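Local coordinates for putative uncharacterized protein (PDB 3CNL) that is a circularly permuted GTPase that probably acts late in 50S ribosomal subunit assembly and probably binds 23S rRNA, at residues F202-L215 and P222-E234. Numbering follows the deposited sequence.
Sequences FSEFFEDFARKRGL and PDIERALMLFFTE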
loop_
_atom_site.group_PDB
_atom_site.type_symbol
_atom_site.label_atom_id
_atom_site.label_comp_id
_atom_site.label_asym_id
_atom_site.label_seq_id
_atom_site.Cartn_x
_atom_site.Cartn_y
_atom_site.Cartn_z
ATOM N N PHE A 202 9.791 -20.199 -11.762
ATOM C CA PHE A 202 10.240 -19.497 -10.564
ATOM C C PHE A 202 11.735 -19.714 -10.321
ATOM O O PHE A 202 12.504 -18.757 -10.164
ATOM C CB PHE A 202 9.403 -19.994 -9.368
ATOM C CG PHE A 202 9.863 -19.479 -8.043
ATOM C CD1 PHE A 202 9.388 -18.270 -7.555
ATOM C CD2 PHE A 202 10.781 -20.204 -7.277
ATOM C CE1 PHE A 202 9.810 -17.786 -6.321
ATOM C CE2 PHE A 202 11.226 -19.722 -6.054
ATOM C CZ PHE A 202 10.732 -18.510 -5.564
ATOM N N SER A 203 12.136 -20.979 -10.293
ATOM C CA SER A 203 13.519 -21.366 -10.049
ATOM C C SER A 203 14.496 -20.765 -11.050
ATOM O O SER A 203 15.538 -20.231 -10.651
ATOM C CB SER A 203 13.642 -22.899 -10.009
ATOM O OG SER A 203 13.047 -23.367 -8.806
ATOM N N GLU A 204 14.158 -20.819 -12.337
ATOM C CA GLU A 204 15.011 -20.248 -13.372
ATOM C C GLU A 204 15.092 -18.729 -13.295
ATOM O O GLU A 204 16.162 -18.148 -13.516
ATOM C CB GLU A 204 14.493 -20.615 -14.753
ATOM C CG GLU A 204 14.708 -22.075 -15.182
ATOM C CD GLU A 204 14.026 -22.389 -16.505
ATOM O OE1 GLU A 204 13.921 -21.484 -17.359
ATOM O OE2 GLU A 204 13.579 -23.548 -16.697
ATOM N N PHE A 205 13.952 -18.080 -13.033
ATOM C CA PHE A 205 13.923 -16.626 -12.960
ATOM C C PHE A 205 14.857 -16.100 -11.868
ATOM O O PHE A 205 15.634 -15.168 -12.107
ATOM C CB PHE A 205 12.493 -16.099 -12.737
ATOM C CG PHE A 205 12.418 -14.602 -12.700
ATOM C CD1 PHE A 205 12.228 -13.878 -13.872
ATOM C CD2 PHE A 205 12.594 -13.906 -11.496
ATOM C CE1 PHE A 205 12.180 -12.468 -13.834
ATOM C CE2 PHE A 205 12.560 -12.520 -11.458
ATOM C CZ PHE A 205 12.345 -11.796 -12.637
ATOM N N PHE A 206 14.793 -16.698 -10.689
ATOM C CA PHE A 206 15.576 -16.222 -9.541
ATOM C C PHE A 206 17.035 -16.639 -9.503
ATOM O O PHE A 206 17.854 -15.965 -8.886
ATOM C CB PHE A 206 14.848 -16.526 -8.239
ATOM C CG PHE A 206 13.638 -15.656 -8.061
ATOM C CD1 PHE A 206 13.794 -14.323 -7.685
ATOM C CD2 PHE A 206 12.368 -16.134 -8.380
ATOM C CE1 PHE A 206 12.696 -13.485 -7.573
ATOM C CE2 PHE A 206 11.247 -15.298 -8.262
ATOM C CZ PHE A 206 11.415 -13.983 -7.852
ATOM N N GLU A 207 17.371 -17.731 -10.181
ATOM C CA GLU A 207 18.787 -18.049 -10.390
ATOM C C GLU A 207 19.372 -17.003 -11.346
ATOM O O GLU A 207 20.423 -16.420 -11.080
ATOM C CB GLU A 207 18.950 -19.487 -10.913
ATOM C CG GLU A 207 20.272 -20.159 -10.523
ATOM C CD GLU A 207 21.222 -20.270 -11.687
ATOM O OE1 GLU A 207 22.362 -20.776 -11.511
ATOM O OE2 GLU A 207 20.818 -19.854 -12.796
ATOM N N ASP A 208 18.671 -16.727 -12.437
ATOM C CA ASP A 208 19.112 -15.696 -13.374
ATOM C C ASP A 208 19.218 -14.275 -12.769
ATOM O O ASP A 208 20.187 -13.562 -13.037
ATOM C CB ASP A 208 18.216 -15.666 -14.595
ATOM C CG ASP A 208 18.540 -14.518 -15.506
ATOM O OD1 ASP A 208 19.669 -14.482 -16.024
ATOM O OD2 ASP A 208 17.672 -13.642 -15.700
ATOM N N PHE A 209 18.224 -13.878 -11.973
ATOM C CA PHE A 209 18.220 -12.583 -11.288
ATOM C C PHE A 209 19.419 -12.449 -10.369
ATOM O O PHE A 209 20.036 -11.373 -10.303
ATOM C CB PHE A 209 16.941 -12.416 -10.443
ATOM C CG PHE A 209 16.764 -11.023 -9.868
ATOM C CD1 PHE A 209 16.120 -10.033 -10.602
ATOM C CD2 PHE A 209 17.257 -10.707 -8.605
ATOM C CE1 PHE A 209 15.950 -8.739 -10.085
ATOM C CE2 PHE A 209 17.093 -9.417 -8.075
ATOM C CZ PHE A 209 16.433 -8.437 -8.825
ATOM N N ALA A 210 19.706 -13.530 -9.640
ATOM C CA ALA A 210 20.765 -13.593 -8.641
ATOM C C ALA A 210 22.148 -13.467 -9.283
ATOM O O ALA A 210 23.080 -12.929 -8.675
ATOM C CB ALA A 210 20.675 -14.890 -7.844
ATOM N N ARG A 211 22.258 -13.986 -10.502
ATOM C CA ARG A 211 23.446 -13.850 -11.315
ATOM C C ARG A 211 23.542 -12.447 -11.920
ATOM O O ARG A 211 24.563 -11.795 -11.763
ATOM C CB ARG A 211 23.464 -14.921 -12.417
ATOM C CG ARG A 211 23.792 -16.337 -11.939
ATOM C CD ARG A 211 23.952 -17.263 -13.149
ATOM N NE ARG A 211 24.108 -18.669 -12.776
ATOM C CZ ARG A 211 25.265 -19.242 -12.422
ATOM N NH1 ARG A 211 26.391 -18.536 -12.377
ATOM N NH2 ARG A 211 25.296 -20.526 -12.096
ATOM N N LYS A 212 22.487 -11.975 -12.589
ATOM C CA LYS A 212 22.512 -10.654 -13.243
ATOM C C LYS A 212 22.803 -9.506 -12.269
ATOM O O LYS A 212 23.165 -8.393 -12.712
ATOM C CB LYS A 212 21.211 -10.369 -14.012
ATOM C CG LYS A 212 20.981 -11.200 -15.275
ATOM C CD LYS A 212 21.930 -10.822 -16.409
ATOM C CE LYS A 212 22.971 -11.901 -16.668
ATOM N NZ LYS A 212 22.386 -12.999 -17.488
ATOM N N ARG A 213 22.663 -9.792 -10.963
ATOM C CA ARG A 213 22.811 -8.812 -9.871
ATOM C C ARG A 213 23.980 -9.082 -8.938
ATOM O O ARG A 213 24.140 -8.378 -7.936
ATOM C CB ARG A 213 21.534 -8.724 -9.014
ATOM C CG ARG A 213 20.306 -8.269 -9.758
ATOM C CD ARG A 213 20.555 -6.994 -10.543
ATOM N NE ARG A 213 19.331 -6.545 -11.197
ATOM C CZ ARG A 213 18.414 -5.777 -10.615
ATOM N NH1 ARG A 213 18.584 -5.353 -9.372
ATOM N NH2 ARG A 213 17.324 -5.434 -11.285
ATOM N N GLY A 214 24.781 -10.097 -9.255
ATOM C CA GLY A 214 25.982 -10.440 -8.490
ATOM C C GLY A 214 25.755 -10.980 -7.095
ATOM O O GLY A 214 26.573 -10.775 -6.187
ATOM N N LEU A 215 24.650 -11.690 -6.918
ATOM C CA LEU A 215 24.288 -12.214 -5.608
ATOM C C LEU A 215 24.718 -13.669 -5.566
ATOM O O LEU A 215 24.063 -14.550 -6.138
ATOM C CB LEU A 215 22.778 -12.048 -5.328
ATOM C CG LEU A 215 22.128 -10.670 -5.571
ATOM C CD1 LEU A 215 20.600 -10.722 -5.461
ATOM C CD2 LEU A 215 22.683 -9.581 -4.642
ATOM N N PRO A 222 24.534 -18.935 -6.651
ATOM C CA PRO A 222 23.528 -17.858 -6.644
ATOM C C PRO A 222 22.714 -17.833 -5.348
ATOM O O PRO A 222 22.192 -18.867 -4.926
ATOM C CB PRO A 222 22.648 -18.192 -7.858
ATOM C CG PRO A 222 23.605 -18.836 -8.820
ATOM C CD PRO A 222 24.523 -19.675 -7.929
ATOM N N ASP A 223 22.640 -16.669 -4.707
ATOM C CA ASP A 223 21.885 -16.537 -3.459
ATOM C C ASP A 223 20.421 -16.194 -3.761
ATOM O O ASP A 223 20.094 -15.030 -3.978
ATOM C CB ASP A 223 22.510 -15.468 -2.545
ATOM C CG ASP A 223 22.019 -15.564 -1.098
ATOM O OD1 ASP A 223 20.931 -16.130 -0.846
ATOM O OD2 ASP A 223 22.737 -15.087 -0.189
ATOM N N ILE A 224 19.557 -17.214 -3.758
ATOM C CA ILE A 224 18.127 -17.038 -4.067
ATOM C C ILE A 224 17.402 -16.245 -2.984
ATOM O O ILE A 224 16.558 -15.419 -3.289
ATOM C CB ILE A 224 17.392 -18.387 -4.317
ATOM C CG1 ILE A 224 18.179 -19.280 -5.288
ATOM C CG2 ILE A 224 15.944 -18.148 -4.800
ATOM C CD1 ILE A 224 18.480 -18.687 -6.648
ATOM N N GLU A 225 17.730 -16.478 -1.721
ATOM C CA GLU A 225 17.138 -15.685 -0.642
ATOM C C GLU A 225 17.303 -14.165 -0.839
ATOM O O GLU A 225 16.357 -13.396 -0.647
ATOM C CB GLU A 225 17.731 -16.097 0.695
ATOM C CG GLU A 225 16.980 -15.521 1.871
ATOM C CD GLU A 225 17.523 -16.001 3.183
ATOM O OE1 GLU A 225 16.832 -16.809 3.845
ATOM O OE2 GLU A 225 18.647 -15.585 3.544
ATOM N N ARG A 226 18.506 -13.750 -1.228
ATOM C CA ARG A 226 18.830 -12.350 -1.463
ATOM C C ARG A 226 18.249 -11.818 -2.772
ATOM O O ARG A 226 17.891 -10.647 -2.862
ATOM C CB ARG A 226 20.352 -12.157 -1.475
ATOM C CG ARG A 226 20.998 -12.008 -0.096
ATOM C CD ARG A 226 22.491 -11.676 -0.248
ATOM N NE ARG A 226 22.686 -10.291 -0.681
ATOM C CZ ARG A 226 23.812 -9.811 -1.200
ATOM N NH1 ARG A 226 24.869 -10.600 -1.382
ATOM N NH2 ARG A 226 23.871 -8.534 -1.560
ATOM N N ALA A 227 18.185 -12.675 -3.795
ATOM C CA ALA A 227 17.516 -12.317 -5.040
ATOM C C ALA A 227 16.037 -12.021 -4.788
ATOM O O ALA A 227 15.502 -11.040 -5.299
ATOM C CB ALA A 227 17.666 -13.428 -6.091
ATOM N N LEU A 228 15.393 -12.879 -4.002
ATOM C CA LEU A 228 13.986 -12.683 -3.637
ATOM C C LEU A 228 13.767 -11.371 -2.895
ATOM O O LEU A 228 12.891 -10.599 -3.254
ATOM C CB LEU A 228 13.452 -13.850 -2.801
ATOM C CG LEU A 228 13.314 -15.223 -3.464
ATOM C CD1 LEU A 228 13.316 -16.329 -2.414
ATOM C CD2 LEU A 228 12.068 -15.305 -4.339
ATOM N N MET A 229 14.540 -11.135 -1.842
ATOM C CA MET A 229 14.459 -9.874 -1.095
ATOM C C MET A 229 14.590 -8.659 -2.008
ATOM O O MET A 229 13.757 -7.757 -1.977
ATOM C CB MET A 229 15.555 -9.838 -0.018
ATOM C CG MET A 229 15.842 -8.459 0.574
ATOM S SD MET A 229 14.551 -7.953 1.730
ATOM C CE MET A 229 15.388 -6.695 2.711
ATOM N N LEU A 230 15.642 -8.642 -2.822
ATOM C CA LEU A 230 15.915 -7.527 -3.723
ATOM C C LEU A 230 14.876 -7.415 -4.827
ATOM O O LEU A 230 14.456 -6.309 -5.175
ATOM C CB LEU A 230 17.311 -7.686 -4.316
ATOM C CG LEU A 230 17.899 -6.727 -5.360
ATOM C CD1 LEU A 230 17.861 -5.260 -4.944
ATOM C CD2 LEU A 230 19.346 -7.166 -5.642
ATOM N N PHE A 231 14.472 -8.551 -5.398
ATOM C CA PHE A 231 13.480 -8.515 -6.481
ATOM C C PHE A 231 12.186 -7.866 -5.995
ATOM O O PHE A 231 11.676 -6.922 -6.620
ATOM C CB PHE A 231 13.210 -9.917 -7.069
ATOM C CG PHE A 231 12.082 -9.937 -8.062
ATOM C CD1 PHE A 231 12.231 -9.361 -9.311
ATOM C CD2 PHE A 231 10.853 -10.477 -7.721
ATOM C CE1 PHE A 231 11.170 -9.339 -10.210
ATOM C CE2 PHE A 231 9.785 -10.478 -8.642
ATOM C CZ PHE A 231 9.949 -9.914 -9.862
ATOM N N PHE A 232 11.673 -8.355 -4.873
ATOM C CA PHE A 232 10.383 -7.883 -4.365
ATOM C C PHE A 232 10.441 -6.474 -3.816
ATOM O O PHE A 232 9.452 -5.744 -3.863
ATOM C CB PHE A 232 9.750 -8.884 -3.374
ATOM C CG PHE A 232 9.301 -10.148 -4.034
ATOM C CD1 PHE A 232 8.281 -10.128 -4.973
ATOM C CD2 PHE A 232 9.925 -11.372 -3.754
ATOM C CE1 PHE A 232 7.888 -11.307 -5.634
ATOM C CE2 PHE A 232 9.532 -12.542 -4.403
ATOM C CZ PHE A 232 8.515 -12.512 -5.335
ATOM N N THR A 233 11.619 -6.071 -3.364
ATOM C CA THR A 233 11.861 -4.684 -2.964
ATOM C C THR A 233 11.773 -3.821 -4.200
ATOM O O THR A 233 11.095 -2.800 -4.194
ATOM C CB THR A 233 13.236 -4.536 -2.298
ATOM O OG1 THR A 233 13.201 -5.256 -1.062
ATOM C CG2 THR A 233 13.566 -3.063 -2.018
ATOM N N GLU A 234 12.427 -4.246 -5.276
ATOM C CA GLU A 234 12.304 -3.564 -6.548
ATOM C C GLU A 234 10.875 -3.522 -7.125
ATOM O O GLU A 234 10.435 -2.481 -7.621
ATOM C CB GLU A 234 13.278 -4.166 -7.564
ATOM C CG GLU A 234 14.720 -3.731 -7.304
ATOM C CD GLU A 234 15.668 -4.142 -8.395
ATOM O OE1 GLU A 234 16.827 -3.682 -8.359
ATOM O OE2 GLU A 234 15.271 -4.927 -9.281
#
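Phe-206 and Phe-209 of helix 202-212 enter helix 224-234 as knobs into holes where the two helices cross almost at right angles, 86° between their axes, in the C-terminal helical part of this circularly permuted GTPase. The tight part is an aromatic cluster around Phe-231. Phe-205 and Phe-206 turn their edges to its ring, the latter with CE1 3.5 Å from Phe-231 CD2, while the edge of Phe-231 meets the face of Phe-209. Phe-206 is sandwiched: CD2 of Leu-228 stands over the ring centre, 8° off the normal, and Phe-205 CD2 covers the opposite face. With CG anti to the carbonyl carbon (chi1 -71°), the Phe-206 ring sits among Ile-224, Ala-227, Leu-228 and Phe-231. Small side chains bring the backbones close, Ala-210 CB lying 3.8 Å from Ala-227 CB. Leu-215 CD1 presses to 3.5 Å from Ala-227 CA. Helix 182-196 closes over the cluster with Phe-189 and Phe-192. Beyond the Schellman turn at Gly-214, Leu-215 O accepts from Asp-223 N at 2.9 Å.

The more exposed side is built from charged side chains and Pro-222. Pro-222 CG rests on one face of the Arg-211 guanidinium, which holds Glu-207 OE1 side-on through NE and NH2. Arg-213 lies with one guanidinium face over Phe-209 CZ and grips Glu-234 end-on: NH1 donates to OE1 at 2.6 Å, nearly straight, and NH2 to the syn lone pair of OE2 at 2.9 Å.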